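Long-range contacts in putative phage capsid protein (Corynebacterium diphtheriae NCTC 13129, PDB 2R9I), which is of unknown function but probably serves as a phage-type capsid protein, the present chain being its N-terminal helical domain: residues A[4-9]-A[55-60]; A[14-19]-A[48-53]. All blocks are in the same frame, centred on the assembly; numbering follows the deposited sequence.

Interaction 1: A[4-9]-A[55-60]; sequences MNLKDL and EAIAAR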
HETATM    1  N   MSE A   4      -5.215 -13.363   1.202  1.00 97.15           N
HETATM    2  CA  MSE A   4      -5.627 -13.011  -0.151  1.00 96.94           C
HETATM    3  C   MSE A   4      -4.549 -13.370  -1.168  1.00 96.12           C
HETATM    4  O   MSE A   4      -3.371 -13.481  -0.827  1.00 96.38           O
HETATM    5  CB  MSE A   4      -5.957 -11.520  -0.240  1.00 96.91           C
HETATM    6  CG  MSE A   4      -5.309 -10.675   0.845  1.00 96.69           C
HETATM    7 SE   MSE A   4      -5.582  -8.764   0.574  0.60 98.35          SE
HETATM    8  CE  MSE A   4      -6.320  -8.312   2.321  1.00 97.58           C
ATOM      9  N   ASN A   5      -4.959 -13.552  -2.420  1.00 94.78           N
ATOM     10  CA  ASN A   5      -4.021 -13.818  -3.502  1.00 93.25           C
ATOM     11  C   ASN A   5      -3.555 -12.538  -4.188  1.00 92.13           C
ATOM     12  O   ASN A   5      -3.998 -11.442  -3.846  1.00 92.29           O
ATOM     13  CB  ASN A   5      -4.642 -14.767  -4.529  1.00 93.19           C
ATOM     14  CG  ASN A   5      -5.711 -14.098  -5.370  1.00 94.08           C
ATOM     15  OD1 ASN A   5      -5.709 -12.878  -5.542  1.00 94.68           O
ATOM     16  ND2 ASN A   5      -6.633 -14.894  -5.899  1.00 93.48           N
ATOM     17  N   LEU A   6      -2.656 -12.684  -5.156  1.00 90.39           N
ATOM     18  CA  LEU A   6      -1.937 -11.546  -5.714  1.00 88.76           C
ATOM     19  C   LEU A   6      -2.901 -10.510  -6.283  1.00 87.69           C
ATOM     20  O   LEU A   6      -2.735  -9.309  -6.069  1.00 87.59           O
ATOM     21  CB  LEU A   6      -0.961 -12.006  -6.798  1.00 88.75           C
ATOM     22  CG  LEU A   6      -0.016 -10.940  -7.357  1.00 89.04           C
ATOM     23  CD1 LEU A   6       0.774 -10.281  -6.237  1.00 90.53           C
ATOM     24  CD2 LEU A   6       0.919 -11.541  -8.396  1.00 88.61           C
ATOM     25  N   LYS A   7      -3.909 -10.983  -7.009  1.00 86.34           N
ATOM     26  CA  LYS A   7      -4.841 -10.093  -7.703  1.00 85.11           C
ATOM     27  C   LYS A   7      -5.569  -9.224  -6.681  1.00 83.48           C
ATOM     28  O   LYS A   7      -5.886  -8.064  -6.950  1.00 83.16           O
ATOM     29  CB  LYS A   7      -5.852 -10.904  -8.523  1.00 85.41           C
ATOM     30  CG  LYS A   7      -5.250 -11.679  -9.730  1.00 86.76           C
ATOM     31  CD  LYS A   7      -6.312 -12.470 -10.535  1.00 86.23           C
ATOM     32  CE  LYS A   7      -5.633 -13.218 -11.698  1.00 88.68           C
ATOM     33  NZ  LYS A   7      -6.593 -14.007 -12.504  1.00 89.01           N
ATOM     34  N   ASP A   8      -5.816  -9.809  -5.508  1.00 81.60           N
ATOM     35  CA  ASP A   8      -6.501  -9.152  -4.398  1.00 79.64           C
ATOM     36  C   ASP A   8      -5.596  -8.133  -3.718  1.00 77.60           C
ATOM     37  O   ASP A   8      -6.062  -7.048  -3.310  1.00 77.43           O
ATOM     38  CB  ASP A   8      -6.957 -10.178  -3.349  1.00 80.32           C
ATOM     39  CG  ASP A   8      -7.978 -11.190  -3.893  1.00 83.26           C
ATOM     40  OD1 ASP A   8      -9.091 -10.780  -4.305  1.00 84.06           O
ATOM     41  OD2 ASP A   8      -7.667 -12.413  -3.879  1.00 86.81           O
ATOM     42  N   LEU A   9      -4.319  -8.503  -3.577  1.00 74.66           N
ATOM     43  CA  LEU A   9      -3.306  -7.633  -3.008  1.00 72.28           C
ATOM     44  C   LEU A   9      -3.137  -6.365  -3.831  1.00 70.69           C
ATOM     45  O   LEU A   9      -2.943  -5.289  -3.283  1.00 70.38           O
ATOM     46  CB  LEU A   9      -1.967  -8.353  -2.924  1.00 72.21           C
ATOM     47  CG  LEU A   9      -1.642  -9.144  -1.659  1.00 71.79           C
ATOM     48  CD1 LEU A   9      -0.208  -9.589  -1.741  1.00 70.17           C
ATOM     49  CD2 LEU A   9      -1.854  -8.320  -0.389  1.00 69.52           C
ATOM     50  N   GLU A  55       5.289  -4.366   0.116  1.00 68.21           N
ATOM     51  CA  GLU A  55       6.186  -5.458   0.483  1.00 69.79           C
ATOM     52  C   GLU A  55       5.533  -6.816   0.278  1.00 69.65           C
ATOM     53  O   GLU A  55       6.178  -7.733  -0.235  1.00 69.44           O
ATOM     54  CB  GLU A  55       6.656  -5.337   1.917  1.00 69.89           C
ATOM     55  CG  GLU A  55       7.553  -4.135   2.137  1.00 74.44           C
ATOM     56  CD  GLU A  55       7.818  -3.873   3.635  1.00 82.02           C
ATOM     57  OE1 GLU A  55       6.911  -4.126   4.498  1.00 85.36           O
ATOM     58  OE2 GLU A  55       8.946  -3.415   3.953  1.00 84.88           O
ATOM     59  N   ALA A  56       4.258  -6.951   0.667  1.00 69.39           N
ATOM     60  CA  ALA A  56       3.549  -8.211   0.464  1.00 68.79           C
ATOM     61  C   ALA A  56       3.534  -8.577  -1.035  1.00 69.24           C
ATOM     62  O   ALA A  56       3.722  -9.738  -1.414  1.00 68.84           O
ATOM     63  CB  ALA A  56       2.159  -8.118   1.019  1.00 68.46           C
ATOM     64  N   ILE A  57       3.343  -7.569  -1.884  1.00 69.43           N
ATOM     65  CA  ILE A  57       3.291  -7.766  -3.328  1.00 69.50           C
ATOM     66  C   ILE A  57       4.652  -8.195  -3.871  1.00 70.39           C
ATOM     67  O   ILE A  57       4.738  -9.102  -4.710  1.00 71.16           O
ATOM     68  CB  ILE A  57       2.797  -6.491  -4.022  1.00 69.06           C
ATOM     69  CG1 ILE A  57       1.301  -6.318  -3.763  1.00 68.68           C
ATOM     70  CG2 ILE A  57       3.070  -6.514  -5.514  1.00 68.76           C
ATOM     71  CD1 ILE A  57       0.785  -4.993  -4.177  1.00 67.12           C
ATOM     72  N   ALA A  58       5.704  -7.541  -3.397  1.00 70.67           N
ATOM     73  CA  ALA A  58       7.074  -7.855  -3.789  1.00 71.25           C
ATOM     74  C   ALA A  58       7.426  -9.285  -3.358  1.00 72.18           C
ATOM     75  O   ALA A  58       7.962 -10.057  -4.151  1.00 72.60           O
ATOM     76  CB  ALA A  58       8.047  -6.833  -3.190  1.00 70.44           C
ATOM     77  N   ALA A  59       7.086  -9.639  -2.121  1.00 73.16           N
ATOM     78  CA  ALA A  59       7.269 -10.986  -1.621  1.00 74.53           C
ATOM     79  C   ALA A  59       6.539 -12.005  -2.490  1.00 76.23           C
ATOM     80  O   ALA A  59       7.135 -13.004  -2.881  1.00 77.03           O
ATOM     81  CB  ALA A  59       6.823 -11.099  -0.179  1.00 73.96           C
ATOM     82  N   ARG A  60       5.268 -11.767  -2.817  1.00 77.78           N
ATOM     83  CA  ARG A  60       4.535 -12.738  -3.640  1.00 79.03           C
ATOM     84  C   ARG A  60       5.124 -12.863  -5.023  1.00 79.28           C
ATOM     85  O   ARG A  60       5.228 -13.970  -5.522  1.00 79.96           O
ATOM     86  CB  ARG A  60       3.029 -12.441  -3.738  1.00 79.38           C
ATOM     87  CG  ARG A  60       2.305 -12.636  -2.435  1.00 82.18           C
ATOM     88  CD  ARG A  60       0.808 -12.347  -2.538  1.00 88.08           C
ATOM     89  NE  ARG A  60       0.188 -12.471  -1.218  1.00 92.17           N
ATOM     90  CZ  ARG A  60      -0.199 -13.629  -0.670  1.00 93.35           C
ATOM     91  NH1 ARG A  60      -0.736 -13.638   0.544  1.00 94.16           N
ATOM     92  NH2 ARG A  60      -0.054 -14.778  -1.326  1.00 92.90           N
TER
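Leu9 and Arg60 meet across this contact with their side chains crossing at about a right angle. The CD1 methyl of Leu9 lies against the CD-NE part of the arginine, near the edge of the guanidinium and close to its plane. The same methyl also reaches Ala56, with CD1 of Leu9 3.9 Å from Ala56 CB. Nearer the backbone, Leu9 CB rests 3.9 Å from CG1 of Ile57, whose CD1 lies 3.8 Å from Leu9 O. Leu6 joins from the flank: with CG anti to the backbone N (chi1 -173°), it slides past Arg60 in the opposite direction and sets CD1 4.0 Å from Arg60 CB.

Extended from CG to NE, the Arg60 chain brings its guanidinium to the residue just ahead of the N-cap, Met4. Met4 O sits over one face, offset toward the rim, and although Arg60 NH1 is the nearest atom of that group, the angle is too poor for a hydrogen bond.

Behind this shell, Asn5 occupies the N-cap and forms a capping box with Asp8. Asp8 N donates to Asn5 OD1 over 3.1 Å, nearly in line with the side-chain C=O (171°), while Asn5 N returns a 3.3 Å bond to the anti lone pair of Asp8 OD2. The box closes the first turn of the helix, which includes Leu6 and leads directly into Leu9. Packing here joins the beginning of helix 6-26 to the middle of helix 33-71, where Ile57 also touches Leu10 and, a turn further along, Arg13.

Interaction 2: A[14-19]-A[48-53]; sequences ENLMDS and SEIEST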
ATOM      1  N   GLU A  14      -4.279  -0.575  -4.381  1.00 64.88           N
ATOM      2  CA  GLU A  14      -4.843   0.526  -5.094  1.00 65.81           C
ATOM      3  C   GLU A  14      -5.969   1.202  -4.296  1.00 65.27           C
ATOM      4  O   GLU A  14      -6.078   2.432  -4.323  1.00 65.22           O
ATOM      5  CB  GLU A  14      -5.313   0.035  -6.435  1.00 66.07           C
ATOM      6  CG  GLU A  14      -6.086   1.051  -7.213  1.00 72.30           C
ATOM      7  CD  GLU A  14      -6.462   0.489  -8.570  1.00 80.93           C
ATOM      8  OE1 GLU A  14      -6.149  -0.714  -8.829  1.00 82.92           O
ATOM      9  OE2 GLU A  14      -7.064   1.247  -9.379  1.00 85.02           O
ATOM     10  N   ASN A  15      -6.781   0.421  -3.573  1.00 64.97           N
ATOM     11  CA  ASN A  15      -7.785   0.990  -2.623  1.00 64.95           C
ATOM     12  C   ASN A  15      -7.187   1.838  -1.503  1.00 65.29           C
ATOM     13  O   ASN A  15      -7.702   2.890  -1.156  1.00 65.44           O
ATOM     14  CB  ASN A  15      -8.672  -0.104  -2.021  1.00 64.40           C
ATOM     15  CG  ASN A  15      -9.569  -0.755  -3.054  1.00 64.82           C
ATOM     16  OD1 ASN A  15     -10.036  -0.096  -3.969  1.00 68.36           O
ATOM     17  ND2 ASN A  15      -9.820  -2.041  -2.914  1.00 64.25           N
ATOM     18  N   LEU A  16      -6.058   1.416  -1.004  1.00 20.00           N
ATOM     19  CA  LEU A  16      -5.381   2.157  -0.004  1.00 20.00           C
ATOM     20  C   LEU A  16      -4.850   3.440  -0.563  1.00 20.00           C
ATOM     21  O   LEU A  16      -4.831   4.428   0.100  1.00 67.71           O
ATOM     22  CB  LEU A  16      -4.247   1.324   0.541  1.00 20.00           C
ATOM     23  CG  LEU A  16      -4.468   0.583   1.844  1.00 20.00           C
ATOM     24  CD1 LEU A  16      -5.902   0.416   2.133  1.00 20.00           C
ATOM     25  CD2 LEU A  16      -3.803  -0.718   1.789  1.00 20.00           C
HETATM   26  N   MSE A  17      -4.397   3.421  -1.791  1.00 68.05           N
HETATM   27  CA  MSE A  17      -3.823   4.594  -2.389  1.00 68.33           C
HETATM   28  C   MSE A  17      -4.925   5.547  -2.678  1.00 67.82           C
HETATM   29  O   MSE A  17      -4.812   6.717  -2.481  1.00 68.17           O
HETATM   30  CB  MSE A  17      -3.175   4.204  -3.688  1.00 69.58           C
HETATM   31  CG  MSE A  17      -1.720   4.137  -3.596  1.00 71.24           C
HETATM   32 SE   MSE A  17      -1.188   5.899  -3.551  0.60 77.99          SE
HETATM   33  CE  MSE A  17       0.632   5.723  -3.127  1.00 74.14           C
ATOM     34  N   ASP A  18      -6.003   5.011  -3.183  1.00 67.73           N
ATOM     35  CA  ASP A  18      -7.226   5.798  -3.453  1.00 67.15           C
ATOM     36  C   ASP A  18      -7.684   6.483  -2.167  1.00 67.24           C
ATOM     37  O   ASP A  18      -7.925   7.707  -2.158  1.00 67.57           O
ATOM     38  CB  ASP A  18      -8.330   4.874  -4.036  1.00 67.52           C
ATOM     39  CG  ASP A  18      -9.546   5.647  -4.624  0.70 68.34           C
ATOM     40  OD1 ASP A  18      -9.560   5.935  -5.844  0.70 70.22           O
ATOM     41  OD2 ASP A  18     -10.514   5.938  -3.895  0.70 65.03           O
ATOM     42  N   SER A  19      -7.757   5.734  -1.055  1.00 66.86           N
ATOM     43  CA  SER A  19      -8.284   6.330   0.167  1.00 66.57           C
ATOM     44  C   SER A  19      -7.341   7.321   0.852  1.00 66.40           C
ATOM     45  O   SER A  19      -7.817   8.268   1.523  1.00 66.22           O
ATOM     46  CB  SER A  19      -8.858   5.296   1.128  1.00 66.11           C
ATOM     47  OG  SER A  19      -7.862   4.491   1.628  1.00 66.57           O
ATOM     48  N   SER A  48       1.452   4.204   5.581  1.00 67.60           N
ATOM     49  CA  SER A  48       2.227   3.140   6.205  1.00 67.96           C
ATOM     50  C   SER A  48       1.719   1.751   5.788  1.00 67.44           C
ATOM     51  O   SER A  48       2.492   0.803   5.640  1.00 67.42           O
ATOM     52  CB  SER A  48       2.156   3.290   7.713  1.00 67.57           C
ATOM     53  OG  SER A  48       3.110   2.456   8.298  1.00 69.03           O
ATOM     54  N   GLU A  49       0.415   1.643   5.584  1.00 67.43           N
ATOM     55  CA  GLU A  49      -0.179   0.376   5.154  1.00 67.93           C
ATOM     56  C   GLU A  49       0.050   0.079   3.673  1.00 67.63           C
ATOM     57  O   GLU A  49       0.238  -1.095   3.318  1.00 68.16           O
ATOM     58  CB  GLU A  49      -1.683   0.321   5.472  1.00 67.69           C
ATOM     59  CG  GLU A  49      -2.011   0.168   6.934  1.00 68.62           C
ATOM     60  CD  GLU A  49      -1.340  -1.026   7.620  1.00 73.55           C
ATOM     61  OE1 GLU A  49      -0.869  -1.985   6.931  1.00 78.30           O
ATOM     62  OE2 GLU A  49      -1.286  -1.002   8.880  1.00 72.83           O
ATOM     63  N   ILE A  50       0.006   1.118   2.831  1.00 66.96           N
ATOM     64  CA  ILE A  50       0.400   1.016   1.431  1.00 67.21           C
ATOM     65  C   ILE A  50       1.818   0.453   1.322  1.00 68.21           C
ATOM     66  O   ILE A  50       2.027  -0.527   0.604  1.00 68.70           O
ATOM     67  CB  ILE A  50       0.330   2.366   0.675  1.00 67.08           C
ATOM     68  CG1 ILE A  50      -1.111   2.848   0.534  1.00 66.24           C
ATOM     69  CG2 ILE A  50       0.936   2.237  -0.709  1.00 65.94           C
ATOM     70  CD1 ILE A  50      -1.259   4.363   0.448  1.00 65.96           C
ATOM     71  N   GLU A  51       2.775   1.031   2.052  1.00 68.71           N
ATOM     72  CA  GLU A  51       4.170   0.577   1.975  1.00 69.42           C
ATOM     73  C   GLU A  51       4.293  -0.883   2.322  1.00 69.06           C
ATOM     74  O   GLU A  51       4.980  -1.666   1.646  1.00 69.17           O
ATOM     75  CB  GLU A  51       5.055   1.376   2.909  1.00 69.78           C
ATOM     76  CG  GLU A  51       5.388   2.743   2.393  1.00 73.07           C
ATOM     77  CD  GLU A  51       6.166   3.563   3.405  1.00 79.24           C
ATOM     78  OE1 GLU A  51       6.359   3.089   4.551  1.00 82.15           O
ATOM     79  OE2 GLU A  51       6.595   4.690   3.061  1.00 81.53           O
ATOM     80  N   SER A  52       3.599  -1.246   3.383  1.00 68.69           N
ATOM     81  CA  SER A  52       3.604  -2.598   3.879  1.00 67.90           C
ATOM     82  C   SER A  52       2.911  -3.617   2.917  1.00 67.64           C
ATOM     83  O   SER A  52       3.287  -4.794   2.842  1.00 67.86           O
ATOM     84  CB  SER A  52       2.983  -2.541   5.260  1.00 67.44           C
ATOM     85  OG  SER A  52       2.423  -3.776   5.578  1.00 71.17           O
ATOM     86  N   THR A  53       1.917  -3.156   2.158  1.00 67.47           N
ATOM     87  CA  THR A  53       1.257  -3.984   1.143  1.00 66.16           C
ATOM     88  C   THR A  53       2.157  -4.111  -0.060  1.00 66.60           C
ATOM     89  O   THR A  53       2.189  -5.159  -0.720  1.00 67.34           O
ATOM     90  CB  THR A  53      -0.092  -3.360   0.731  1.00 65.98           C
ATOM     91  OG1 THR A  53      -0.963  -3.404   1.861  1.00 64.91           O
ATOM     92  CG2 THR A  53      -0.753  -4.096  -0.453  1.00 63.75           C
TER
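The carbonyl oxygen of Glu49, approached across the contact by the CD2 methyl of Leu16, is held by two donors of one residue. Thr53 N supplies the regular helical bond at 2.9 Å, and Thr53 OG1 adds a second at 3.0 Å, the two arriving from opposite faces of the carbonyl plane. The hydroxyl is put there by a chi1 of -66°, which sets OG1 beside the backbone N and anti to the carbonyl carbon. The hydroxyl of this buried threonine is thereby bonded within its own helix, and a methyl of the partner helix packs against it: Leu16 CD2 lies 3.9 Å from Thr53 OG1, the two side chains crossing obliquely.

The rest of the contact is apolar and turns on Ile50. Its CG1 packs 3.5 Å from Leu16 CB, at the level where the two backbones draw nearest. Further along the same branch, Ile50 CD1 reaches the backbone of the facing helix, 3.8 Å from Met17 CA. The side chain of Met17, a selenomethionine bent at chi2, crosses that of Ile50 at about a right angle, and its CG stands 4.1 Å from Ile50 CD1. Ile50 therefore touches both Leu16 and Met17, meeting the leucine side chain by CG1 and the selenomethionine by CD1.

Segments 14-19 and 48-53 run antiparallel, their axes 9.3 Å apart at closest approach, with 159° between their N-to-C directions. Contacts of Ile50 with Arg13 and Ala20, and of Thr53 with His12 and Arg13, carry the same seam along helix 6-26 in both directions, so that the segment pair forms a central stretch of a two-helix hairpin with helix 33-71.

In the fold
Both interactions belong to one antiparallel helical hairpin, in which helix 6-26 lies along part of the longer helix 33-71. Along the chain, interaction 2 is nested inside the loop closed by interaction 1: 4-9, 14-19, 48-53, then 55-60, the order expected when two helices fold back on each other. Their centres are about 12 Å apart, and they are directly joined where Leu9 O packs 3.8 Å from Thr53 CG2. The centre of interaction 2 lies about 3 Å from the centre of the modelled chain, that of interaction 1 about 10 Å, toward the start of the first helix. All four segments fall within the DIP0205-like N-terminal domain, consistent with the hairpin being a feature of that family.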